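Local atomic coordinates of N-acyl-D-glutamate deacylase (Bordetella bronchiseptica, PDB entry 3GIQ), a protein that catalyses the hydrolysis of N-acyl-D-glutamate to D-glutamate and a carboxylate, probably with the help of the zinc ions bound in its amidohydrolase barrel. Residues V90-C95 / I138-L143; V277-Y282 / P358-G363; I290-R295 / A341-M346; A371-R376 / E444-S449. All coordinates share one frame; numbering follows the deposited sequence.

Contact 1: residues V90-C95 / I138-L143. With ZN (zinc ion), chain E; ZN (zinc ion), chain D; G01 (N-[(R)-hydroxy(methyl)phosphoryl]-D-glutamic acid), chain C.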
# COMPACT_ATOMS: atom_id res chain seq x y z
N VAL A 90 -0.67 6.58 -4.21
CA VAL A 90 -0.93 5.58 -3.19
C VAL A 90 -2.32 4.99 -3.36
O VAL A 90 -3.26 5.70 -3.71
CB VAL A 90 -0.80 6.17 -1.76
CG1 VAL A 90 -1.80 7.31 -1.57
CG2 VAL A 90 -1.03 5.07 -0.73
N VAL A 91 -2.43 3.69 -3.16
CA VAL A 91 -3.71 3.01 -3.25
C VAL A 91 -4.14 2.77 -1.81
O VAL A 91 -3.48 2.03 -1.07
CB VAL A 91 -3.60 1.64 -3.97
CG1 VAL A 91 -4.96 0.94 -3.98
CG2 VAL A 91 -3.10 1.84 -5.40
N VAL A 92 -5.23 3.42 -1.39
CA VAL A 92 -5.71 3.26 -0.03
C VAL A 92 -6.92 2.33 0.04
O VAL A 92 -7.37 1.82 -0.99
CB VAL A 92 -6.09 4.63 0.57
CG1 VAL A 92 -4.85 5.52 0.62
CG2 VAL A 92 -7.18 5.29 -0.27
N GLY A 93 -7.43 2.11 1.25
CA GLY A 93 -8.58 1.24 1.45
C GLY A 93 -8.27 -0.24 1.43
O GLY A 93 -9.08 -1.05 0.98
N ASN A 94 -7.10 -0.61 1.96
CA ASN A 94 -6.66 -2.00 1.97
C ASN A 94 -7.08 -2.83 3.19
O ASN A 94 -7.55 -2.31 4.19
CB ASN A 94 -5.14 -2.04 1.84
CG ASN A 94 -4.67 -1.74 0.44
OD1 ASN A 94 -4.78 -2.58 -0.46
ND2 ASN A 94 -4.15 -0.53 0.23
N CYS A 95 -6.91 -4.15 3.06
CA CYS A 95 -7.21 -5.10 4.13
C CYS A 95 -8.62 -5.05 4.71
O CYS A 95 -8.82 -5.31 5.89
CB CYS A 95 -6.18 -4.93 5.25
SG CYS A 95 -4.49 -5.12 4.63
N ILE A 138 -0.18 13.75 -3.00
CA ILE A 138 0.14 12.78 -4.04
C ILE A 138 -1.16 12.23 -4.62
O ILE A 138 -2.24 12.50 -4.10
CB ILE A 138 0.97 11.59 -3.48
CG1 ILE A 138 0.17 10.85 -2.40
CG2 ILE A 138 2.29 12.10 -2.91
CD1 ILE A 138 0.84 9.55 -1.94
N ASN A 139 -1.06 11.48 -5.71
CA ASN A 139 -2.24 10.90 -6.34
C ASN A 139 -2.84 9.84 -5.44
O ASN A 139 -2.12 9.11 -4.76
CB ASN A 139 -1.89 10.29 -7.69
CG ASN A 139 -1.24 11.28 -8.62
OD1 ASN A 139 -0.10 11.10 -9.05
ND2 ASN A 139 -1.96 12.36 -8.92
N VAL A 140 -4.17 9.74 -5.45
CA VAL A 140 -4.85 8.77 -4.61
C VAL A 140 -5.85 7.90 -5.36
O VAL A 140 -6.75 8.40 -6.04
CB VAL A 140 -5.60 9.48 -3.46
CG1 VAL A 140 -6.28 8.46 -2.57
CG2 VAL A 140 -4.62 10.33 -2.66
N ALA A 141 -5.69 6.58 -5.22
CA ALA A 141 -6.60 5.61 -5.82
C ALA A 141 -7.22 4.93 -4.60
O ALA A 141 -6.54 4.74 -3.59
CB ALA A 141 -5.84 4.60 -6.66
N ALA A 142 -8.50 4.57 -4.67
CA ALA A 142 -9.14 3.96 -3.52
C ALA A 142 -9.91 2.67 -3.77
O ALA A 142 -10.61 2.51 -4.77
CB ALA A 142 -10.07 4.98 -2.86
N LEU A 143 -9.76 1.74 -2.83
CA LEU A 143 -10.45 0.46 -2.85
C LEU A 143 -11.52 0.59 -1.77
O LEU A 143 -11.35 1.38 -0.83
CB LEU A 143 -9.50 -0.67 -2.44
CG LEU A 143 -8.29 -1.00 -3.31
CD1 LEU A 143 -7.19 -1.59 -2.44
CD2 LEU A 143 -8.72 -1.98 -4.40
ZN ZN E . -2.82 -3.43 5.16
ZN ZN D . -3.57 -6.69 6.01
CD G01 C . -0.27 -10.02 10.85
CG G01 C . -0.09 -9.27 9.53
CB G01 C . -0.50 -7.80 9.71
CA G01 C . -0.36 -6.81 8.51
C G01 C . 1.13 -6.71 8.11
C6 G01 C . -2.87 -3.55 8.94
P G01 C . -2.24 -4.93 7.99
OPA G01 C . -1.77 -4.36 6.58
OPB G01 C . -3.30 -5.95 7.83
N G01 C . -0.90 -5.45 8.76
O G01 C . 1.86 -5.88 8.69
OXT G01 C . 1.51 -7.49 7.22
OE1 G01 C . 0.59 -9.82 11.74
OE2 G01 C . -1.27 -10.76 10.94
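V90 to V92 run parallel to V140 to A142, pairing residue for residue, and four backbone hydrogen bonds zip the two strands together. V90 is held on both of its polar backbone atoms: its N donates to N139 O, and its O receives A141 N in an almost straight bond (175° at the hydrogen). V92 repeats the pattern, with N donating to A141 O at 2.9 Å and O accepting from L143 N.

The apolar side chains sort themselves by face. V90, V92, V140 and A142 share one side, which meets helices 72-75 and 124-133, and V92 CG2 touches both V140 CG1 and A142 CB (3.9 Å to the latter). At the upstream end V90 CG1 lies between its own N and carbonyl carbon (chi1 60°), a rotation that presses it onto I138 CD1 at a tight 3.5 Å. V91 and A141 occupy the other face. There L143 CD1 reaches V91 CG1 at 3.7 Å and also touches N94 OD1, while N94 ND2 is hydrogen-bonded to G67 O.

Metal bonds begin in the loop after the strand. C95 SG bridges the two zinc ions, 2.4 Å from the zinc of chain E and 2.3 Å from that of chain D. The phosphoryl oxygens of G01 supply one further ligand each, OPA to the former and OPB to the latter, and H66, H68, H218 and H248 complete the sites. Parallel strands whose following loop supplies a metal ligand at the C-terminal end of the barrel are characteristic of the amidohydrolase TIM barrel and its active site.

Contact 2: residues V277-Y282 / P358-G363. With G01 (N-[(R)-hydroxy(methyl)phosphoryl]-D-glutamic acid), chain C.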
# COMPACT_ATOMS: atom_id res chain seq x y z
N VAL A 277 -3.31 -12.25 -11.49
CA VAL A 277 -2.97 -12.30 -10.08
C VAL A 277 -1.62 -11.64 -9.84
O VAL A 277 -0.66 -11.83 -10.59
CB VAL A 277 -2.92 -13.76 -9.56
CG1 VAL A 277 -1.86 -14.55 -10.30
CG2 VAL A 277 -2.64 -13.76 -8.05
N ALA A 278 -1.56 -10.83 -8.80
CA ALA A 278 -0.32 -10.16 -8.44
C ALA A 278 -0.24 -10.16 -6.93
O ALA A 278 -1.11 -10.70 -6.25
CB ALA A 278 -0.31 -8.74 -8.98
N LEU A 279 0.82 -9.57 -6.40
CA LEU A 279 1.00 -9.53 -4.96
C LEU A 279 1.92 -8.38 -4.62
O LEU A 279 2.42 -7.70 -5.51
CB LEU A 279 1.62 -10.84 -4.46
CG LEU A 279 2.99 -11.24 -5.03
CD1 LEU A 279 3.70 -12.16 -4.06
CD2 LEU A 279 2.80 -11.93 -6.38
N ASP A 280 2.11 -8.14 -3.33
CA ASP A 280 3.00 -7.09 -2.89
C ASP A 280 3.58 -7.43 -1.53
O ASP A 280 3.06 -8.28 -0.81
CB ASP A 280 2.27 -5.73 -2.83
CG ASP A 280 1.01 -5.76 -1.97
OD1 ASP A 280 1.13 -5.79 -0.73
OD2 ASP A 280 -0.10 -5.75 -2.55
N ILE A 281 4.70 -6.78 -1.21
CA ILE A 281 5.37 -6.99 0.07
C ILE A 281 6.01 -5.69 0.50
O ILE A 281 6.17 -4.76 -0.31
CB ILE A 281 6.51 -8.06 -0.02
CG1 ILE A 281 7.57 -7.64 -1.05
CG2 ILE A 281 5.93 -9.41 -0.40
CD1 ILE A 281 8.66 -6.71 -0.53
N TYR A 282 6.35 -5.61 1.78
CA TYR A 282 7.10 -4.49 2.32
C TYR A 282 8.39 -5.24 2.67
O TYR A 282 8.35 -6.40 3.08
CB TYR A 282 6.42 -3.86 3.54
CG TYR A 282 5.84 -4.84 4.53
CD1 TYR A 282 6.64 -5.44 5.51
CD2 TYR A 282 4.48 -5.13 4.52
CE1 TYR A 282 6.10 -6.31 6.44
CE2 TYR A 282 3.92 -6.01 5.45
CZ TYR A 282 4.74 -6.59 6.41
OH TYR A 282 4.19 -7.44 7.34
N PRO A 358 7.88 -12.47 -10.29
CA PRO A 358 7.57 -11.53 -11.37
C PRO A 358 6.37 -10.60 -11.18
O PRO A 358 6.33 -9.52 -11.76
CB PRO A 358 7.39 -12.44 -12.58
CG PRO A 358 8.30 -13.60 -12.27
CD PRO A 358 8.01 -13.84 -10.81
N CYS A 359 5.40 -11.02 -10.37
CA CYS A 359 4.21 -10.19 -10.17
C CYS A 359 4.16 -9.48 -8.83
O CYS A 359 3.11 -8.99 -8.41
CB CYS A 359 2.96 -11.05 -10.33
SG CYS A 359 2.77 -11.77 -11.99
N CYS A 360 5.31 -9.39 -8.15
CA CYS A 360 5.34 -8.73 -6.85
C CYS A 360 5.66 -7.25 -6.93
O CYS A 360 6.69 -6.84 -7.48
CB CYS A 360 6.33 -9.43 -5.92
SG CYS A 360 6.09 -9.00 -4.18
N MET A 361 4.77 -6.45 -6.36
CA MET A 361 4.91 -5.00 -6.32
C MET A 361 5.33 -4.63 -4.91
O MET A 361 5.41 -5.49 -4.03
CB MET A 361 3.56 -4.33 -6.62
CG MET A 361 2.90 -4.80 -7.92
SD MET A 361 1.18 -4.27 -8.06
CE MET A 361 0.39 -5.40 -6.92
N VAL A 362 5.61 -3.35 -4.68
CA VAL A 362 6.00 -2.90 -3.35
C VAL A 362 4.84 -2.15 -2.69
O VAL A 362 4.26 -1.24 -3.28
CB VAL A 362 7.23 -1.96 -3.41
CG1 VAL A 362 7.61 -1.53 -2.00
CG2 VAL A 362 8.40 -2.67 -4.08
N GLY A 363 4.51 -2.57 -1.48
CA GLY A 363 3.44 -1.93 -0.72
C GLY A 363 4.01 -1.63 0.65
O GLY A 363 4.34 -2.56 1.39
CD G01 C . -0.27 -10.02 10.85
CG G01 C . -0.09 -9.27 9.53
CB G01 C . -0.50 -7.80 9.71
CA G01 C . -0.36 -6.81 8.51
C G01 C . 1.13 -6.71 8.11
C6 G01 C . -2.87 -3.55 8.94
P G01 C . -2.24 -4.93 7.99
OPA G01 C . -1.77 -4.36 6.58
OPB G01 C . -3.30 -5.95 7.83
N G01 C . -0.90 -5.45 8.76
O G01 C . 1.86 -5.88 8.69
OXT G01 C . 1.51 -7.49 7.22
OE1 G01 C . 0.59 -9.82 11.74
OE2 G01 C . -1.27 -10.76 10.94
O HOH W 1 2.69 -5.05 1.36
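L279 and I281 alternate with C359, M361 and G363 in a parallel hydrogen-bonded pairing. C359 O accepts L279 N, L279 O accepts M361 N at 2.8 Å, M361 O accepts I281 N, and I281 O accepts G363 N in a bond of 173° at the hydrogen. The donors L279 N and G363 N both stand above the plane of their acceptor's carbonyl. The short strand axes differ by 39°.

Apolar contact lies on both faces. C360 SG, anti to its backbone N (chi1 -163°), swings under I281 and meets CG1 at 3.7 Å, while L279 CG rests on C360 CB. These side chains line the face that helix 348-356 packs against. On the opposite face the bent end of M361 brings CE to 4.0 Å from A278 CB, beside helix 406-412.

Polar groups gather at the C-terminal end. A water donates to D280 OD1 at 2.7 Å and to G363 O, tying the strand ends together; the same carboxylate oxygen also takes H248 N, so two donors hold it. Beyond, Y282 packs CB against G363 O and sends its hydroxyl to G01 OXT, a 2.7 Å hydrogen bond in the ring plane. Two neighbouring parallel strands of the TIM barrel, with a ligand-binding residue just past the C-terminal end of one, are characteristic of the active-site end of an amidohydrolase barrel.

Contact 3: residues I290-R295 / A341-M346. With G01 (N-[(R)-hydroxy(methyl)phosphoryl]-D-glutamic acid), chain C.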
# COMPACT_ATOMS: atom_id res chain seq x y z
N ILE A 290 -3.13 -4.48 14.69
CA ILE A 290 -3.67 -4.35 16.04
C ILE A 290 -2.99 -5.36 16.97
O ILE A 290 -2.47 -6.38 16.51
CB ILE A 290 -5.20 -4.62 16.05
CG1 ILE A 290 -5.49 -6.01 15.48
CG2 ILE A 290 -5.92 -3.55 15.24
CD1 ILE A 290 -6.95 -6.42 15.57
N LEU A 291 -2.98 -5.07 18.27
CA LEU A 291 -2.39 -5.99 19.24
C LEU A 291 -3.38 -7.14 19.43
O LEU A 291 -4.56 -6.91 19.72
CB LEU A 291 -2.14 -5.29 20.59
CG LEU A 291 -1.67 -6.18 21.75
CD1 LEU A 291 -0.36 -6.88 21.38
CD2 LEU A 291 -1.49 -5.34 23.01
N ILE A 292 -2.89 -8.36 19.25
CA ILE A 292 -3.71 -9.56 19.37
C ILE A 292 -3.20 -10.37 20.56
O ILE A 292 -2.17 -11.04 20.47
CB ILE A 292 -3.61 -10.40 18.09
CG1 ILE A 292 -4.11 -9.58 16.90
CG2 ILE A 292 -4.42 -11.69 18.23
CD1 ILE A 292 -3.79 -10.18 15.54
N PRO A 293 -3.92 -10.33 21.70
CA PRO A 293 -3.54 -11.05 22.91
C PRO A 293 -3.22 -12.53 22.71
O PRO A 293 -2.35 -13.08 23.39
CB PRO A 293 -4.74 -10.84 23.83
CG PRO A 293 -5.23 -9.49 23.42
CD PRO A 293 -5.17 -9.58 21.91
N GLU A 294 -3.94 -13.18 21.80
CA GLU A 294 -3.73 -14.60 21.52
C GLU A 294 -2.32 -14.90 21.04
O GLU A 294 -1.89 -16.06 21.04
CB GLU A 294 -4.73 -15.08 20.46
CG GLU A 294 -6.20 -15.04 20.88
CD GLU A 294 -6.70 -13.64 21.15
OE1 GLU A 294 -6.44 -12.74 20.32
OE2 GLU A 294 -7.38 -13.43 22.18
N ARG A 295 -1.59 -13.87 20.63
CA ARG A 295 -0.22 -14.04 20.14
C ARG A 295 0.84 -13.81 21.22
O ARG A 295 2.02 -14.06 20.98
CB ARG A 295 0.04 -13.07 18.99
CG ARG A 295 -0.78 -13.33 17.74
CD ARG A 295 -0.42 -12.34 16.65
NE ARG A 295 -1.09 -12.64 15.39
CZ ARG A 295 -0.89 -11.96 14.26
NH1 ARG A 295 -0.04 -10.95 14.23
NH2 ARG A 295 -1.53 -12.32 13.15
N ALA A 341 0.67 -3.28 17.50
CA ALA A 341 1.98 -3.87 17.75
C ALA A 341 2.72 -4.28 16.49
O ALA A 341 2.17 -4.29 15.39
CB ALA A 341 1.84 -5.07 18.67
N ILE A 342 3.99 -4.64 16.69
CA ILE A 342 4.85 -5.12 15.62
C ILE A 342 5.18 -6.56 16.00
O ILE A 342 5.47 -6.85 17.16
CB ILE A 342 6.16 -4.30 15.54
CG1 ILE A 342 5.85 -2.88 15.05
CG2 ILE A 342 7.16 -5.00 14.62
CD1 ILE A 342 7.02 -1.92 15.19
N TYR A 343 5.11 -7.46 15.01
CA TYR A 343 5.36 -8.88 15.23
C TYR A 343 6.52 -9.36 14.37
O TYR A 343 6.41 -9.40 13.15
CB TYR A 343 4.10 -9.67 14.88
CG TYR A 343 2.84 -9.21 15.60
CD1 TYR A 343 2.54 -9.69 16.87
CD2 TYR A 343 1.96 -8.31 14.99
CE1 TYR A 343 1.37 -9.29 17.53
CE2 TYR A 343 0.78 -7.91 15.65
CZ TYR A 343 0.50 -8.40 16.91
OH TYR A 343 -0.67 -8.05 17.55
N PHE A 344 7.63 -9.74 15.00
CA PHE A 344 8.80 -10.24 14.27
C PHE A 344 8.62 -11.74 14.10
O PHE A 344 9.04 -12.53 14.95
CB PHE A 344 10.06 -9.91 15.07
CG PHE A 344 10.25 -8.43 15.30
CD1 PHE A 344 10.70 -7.60 14.27
CD2 PHE A 344 9.92 -7.86 16.52
CE1 PHE A 344 10.81 -6.23 14.46
CE2 PHE A 344 10.03 -6.48 16.72
CZ PHE A 344 10.48 -5.66 15.69
N ALA A 345 7.99 -12.14 12.99
CA ALA A 345 7.70 -13.54 12.77
C ALA A 345 7.99 -14.08 11.37
O ALA A 345 7.58 -15.19 11.04
CB ALA A 345 6.24 -13.81 13.12
N MET A 346 8.68 -13.31 10.54
CA MET A 346 8.99 -13.78 9.20
C MET A 346 10.49 -13.99 8.98
O MET A 346 11.32 -13.52 9.76
CB MET A 346 8.46 -12.79 8.15
CG MET A 346 6.94 -12.68 8.11
SD MET A 346 6.29 -11.33 9.12
CE MET A 346 6.50 -9.95 7.99
CD G01 C . -0.27 -10.02 10.85
CG G01 C . -0.09 -9.27 9.53
CB G01 C . -0.50 -7.80 9.71
CA G01 C . -0.36 -6.81 8.51
C G01 C . 1.13 -6.71 8.11
C6 G01 C . -2.87 -3.55 8.94
P G01 C . -2.24 -4.93 7.99
OPA G01 C . -1.77 -4.36 6.58
OPB G01 C . -3.30 -5.95 7.83
N G01 C . -0.90 -5.45 8.76
O G01 C . 1.86 -5.88 8.69
OXT G01 C . 1.51 -7.49 7.22
OE1 G01 C . 0.59 -9.82 11.74
OE2 G01 C . -1.27 -10.76 10.94
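R295 stands its guanidinium on one face of the Y343 ring, NH1 foremost, while its NH1 and NH2 grip the side-chain carboxylate of G01. R295 NH1 donates to G01 OE1 at 2.8 Å and R295 NH2 to G01 OE2 at 2.7 Å, both bonds close to straight, so the carboxylate is held at two points. NH1 is also the atom standing 3.3 Å above the centre of the Y343 ring. The two planes are 78° apart, making this a cation-pi contact with the guanidinium upright on the ring, and CD adds an off-centre CH-pi touch. An extended R295 chain from CG to NE carries the group there, while I292 CD1 covers one guanidinium face.

The next shell fixes the tyrosine. Y343 OH donates to I290 O at 2.7 Å, on a lone pair and in the carbonyl plane, and receives I292 N at 2.8 Å; two backbone partners thus pin the hydroxyl and with it the ring that R295 leans on. R295 N in turn bonds I292 O, tying the arginine to the same turn.

Farther out, L291 CD1 meets A341 CB at 3.9 Å. Strand 339-344 runs between strands 286-290 and 303-307 in a three-stranded antiparallel sheet, and L291 is wedged between that sheet, at I304, and helix 329-336.

Contact 4: residues A371-R376 / E444-S449. With G01 (N-[(R)-hydroxy(methyl)phosphoryl]-D-glutamic acid), chain C.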
# COMPACT_ATOMS: atom_id res chain seq x y z
N ALA A 371 1.55 5.79 17.09
CA ALA A 371 2.43 6.64 17.89
C ALA A 371 3.90 6.30 17.63
O ALA A 371 4.75 7.19 17.51
CB ALA A 371 2.11 6.47 19.37
N ARG A 372 4.21 5.01 17.56
CA ARG A 372 5.57 4.54 17.30
C ARG A 372 5.40 3.47 16.23
O ARG A 372 5.41 2.27 16.51
CB ARG A 372 6.19 3.94 18.57
CG ARG A 372 7.65 3.53 18.40
CD ARG A 372 8.53 4.73 18.07
NE ARG A 372 8.54 5.71 19.15
CZ ARG A 372 9.16 5.53 20.31
NH1 ARG A 372 9.81 4.40 20.55
NH2 ARG A 372 9.11 6.48 21.24
N PRO A 373 5.26 3.91 14.97
CA PRO A 373 5.07 3.01 13.82
C PRO A 373 6.22 2.13 13.41
O PRO A 373 7.37 2.32 13.81
CB PRO A 373 4.69 3.98 12.71
CG PRO A 373 5.58 5.15 13.01
CD PRO A 373 5.40 5.31 14.52
N HIS A 374 5.87 1.14 12.59
CA HIS A 374 6.82 0.22 12.00
C HIS A 374 7.53 1.13 10.99
O HIS A 374 6.88 1.90 10.29
CB HIS A 374 6.04 -0.90 11.31
CG HIS A 374 6.89 -1.87 10.57
ND1 HIS A 374 6.73 -3.24 10.69
CD2 HIS A 374 7.89 -1.69 9.67
CE1 HIS A 374 7.59 -3.85 9.89
NE2 HIS A 374 8.30 -2.93 9.26
N PRO A 375 8.87 1.06 10.91
CA PRO A 375 9.65 1.89 9.98
C PRO A 375 9.28 1.83 8.50
O PRO A 375 9.66 2.71 7.73
CB PRO A 375 11.09 1.45 10.24
CG PRO A 375 10.92 0.01 10.66
CD PRO A 375 9.75 0.10 11.60
N ARG A 376 8.54 0.80 8.10
CA ARG A 376 8.13 0.66 6.70
C ARG A 376 7.34 1.88 6.26
O ARG A 376 7.25 2.18 5.07
CB ARG A 376 7.28 -0.60 6.53
CG ARG A 376 5.94 -0.54 7.23
CD ARG A 376 5.31 -1.92 7.31
NE ARG A 376 3.96 -1.88 7.85
CZ ARG A 376 3.30 -2.95 8.28
NH1 ARG A 376 3.87 -4.15 8.23
NH2 ARG A 376 2.06 -2.83 8.74
N GLU A 444 13.94 4.33 15.69
CA GLU A 444 13.61 5.65 15.15
C GLU A 444 12.95 5.41 13.79
O GLU A 444 13.58 5.59 12.75
CB GLU A 444 14.88 6.48 14.98
CG GLU A 444 15.49 6.95 16.29
CD GLU A 444 16.77 7.73 16.09
OE1 GLU A 444 17.82 7.11 15.82
OE2 GLU A 444 16.73 8.98 16.19
N PRO A 445 11.67 5.02 13.80
CA PRO A 445 10.88 4.73 12.61
C PRO A 445 10.42 5.88 11.71
O PRO A 445 9.83 5.63 10.66
CB PRO A 445 9.70 3.95 13.17
CG PRO A 445 9.47 4.63 14.48
CD PRO A 445 10.88 4.77 15.02
N THR A 446 10.69 7.12 12.09
CA THR A 446 10.27 8.24 11.25
C THR A 446 11.41 8.97 10.56
O THR A 446 11.19 10.02 9.95
CB THR A 446 9.44 9.27 12.04
OG1 THR A 446 10.26 9.89 13.04
CG2 THR A 446 8.25 8.59 12.70
N LEU A 447 12.63 8.45 10.66
CA LEU A 447 13.77 9.10 10.01
C LEU A 447 13.56 9.04 8.50
O LEU A 447 13.20 7.99 7.96
CB LEU A 447 15.07 8.39 10.40
CG LEU A 447 15.44 8.41 11.89
CD1 LEU A 447 16.72 7.62 12.11
CD2 LEU A 447 15.60 9.85 12.36
N ALA A 448 13.79 10.16 7.82
CA ALA A 448 13.61 10.23 6.37
C ALA A 448 14.75 9.59 5.59
O ALA A 448 15.89 9.51 6.05
CB ALA A 448 13.43 11.68 5.94
N SER A 449 14.41 9.12 4.39
CA SER A 449 15.37 8.48 3.51
C SER A 449 16.41 9.47 3.02
O SER A 449 16.24 10.68 3.16
CB SER A 449 14.64 7.89 2.30
OG SER A 449 13.59 7.03 2.69
CD G01 C . -0.27 -10.02 10.85
CG G01 C . -0.09 -9.27 9.53
CB G01 C . -0.50 -7.80 9.71
CA G01 C . -0.36 -6.81 8.51
C G01 C . 1.13 -6.71 8.11
C6 G01 C . -2.87 -3.55 8.94
P G01 C . -2.24 -4.93 7.99
OPA G01 C . -1.77 -4.36 6.58
OPB G01 C . -3.30 -5.95 7.83
N G01 C . -0.90 -5.45 8.76
O G01 C . 1.86 -5.88 8.69
OXT G01 C . 1.51 -7.49 7.22
OE1 G01 C . 0.59 -9.82 11.74
OE2 G01 C . -1.27 -10.76 10.94
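P445 is the centre of this contact, its ring lying against R372, P373 and P375. R372 reaches it by folding back: CG is anti to the backbone N (chi1 -175°), and bends at chi2 (62°) and chi3 turn the chain so that CD is brought against the ring. R372 CD then sits 3.7 Å from P445 CG, and the side chain crosses the ring at about a right angle. P373 crosses it in the same manner, with CD at 4.1 Å from P445 CG, and P373 O also lies close to P445 CB and CG. From the other prolyl ring, P375 CB approaches P445 CB at 4.1 Å, more slanted than P373. T446 CG2 adds a looser touch on P373 CG.

Proline suits its place here, since P445 is the second residue of a type I beta turn from E444 to L447, where its phi is natural. The turn belongs to the link between strands 428-431 and 452-457, whereas residues 371-376 lead from the last barrel strand, 360-362, into helix 376-391, so a barrel loop is docked on the loop joining those two strands by van der Waals contact. P445 O is buried here without a polar partner in the model.

The CB of R376 points away from segment 444-449. With CG between its N and carbonyl carbon (chi1 67°) and an extended chain beyond, its guanidinium meets the ligand edge-on. R376 NH1 donates to G01 O at 2.7 Å, and R376 NH2 adds a weak bond to that oxygen at 3.1 Å. Y282 makes a cation-pi contact with the same guanidinium, and NH2 also gives a weak bond to S288 O.

How the contacts relate
From the N terminus, contact 1 comes first, closing a loop of 42 residues between two adjacent barrel strands and ending at the zinc pair. Contact 2 joins two later strands of the barrel across 75 residues. Within that excursion lies contact 3, which closes 45 residues and ties the loop bearing R295 to the middle strand of the small antiparallel sheet. Contact 4 opens after contact 2 has closed and spans 67 residues to reach the loop between strands 428-431 and 452-457; no two contacts cross. All converge on G01, though contact 1 touches none of the others directly. Contact 2 meets contact 3 where Y282 packs on M346, and contact 3 meets contact 4 where I342 packs on H374; contacts 2 and 4 also touch.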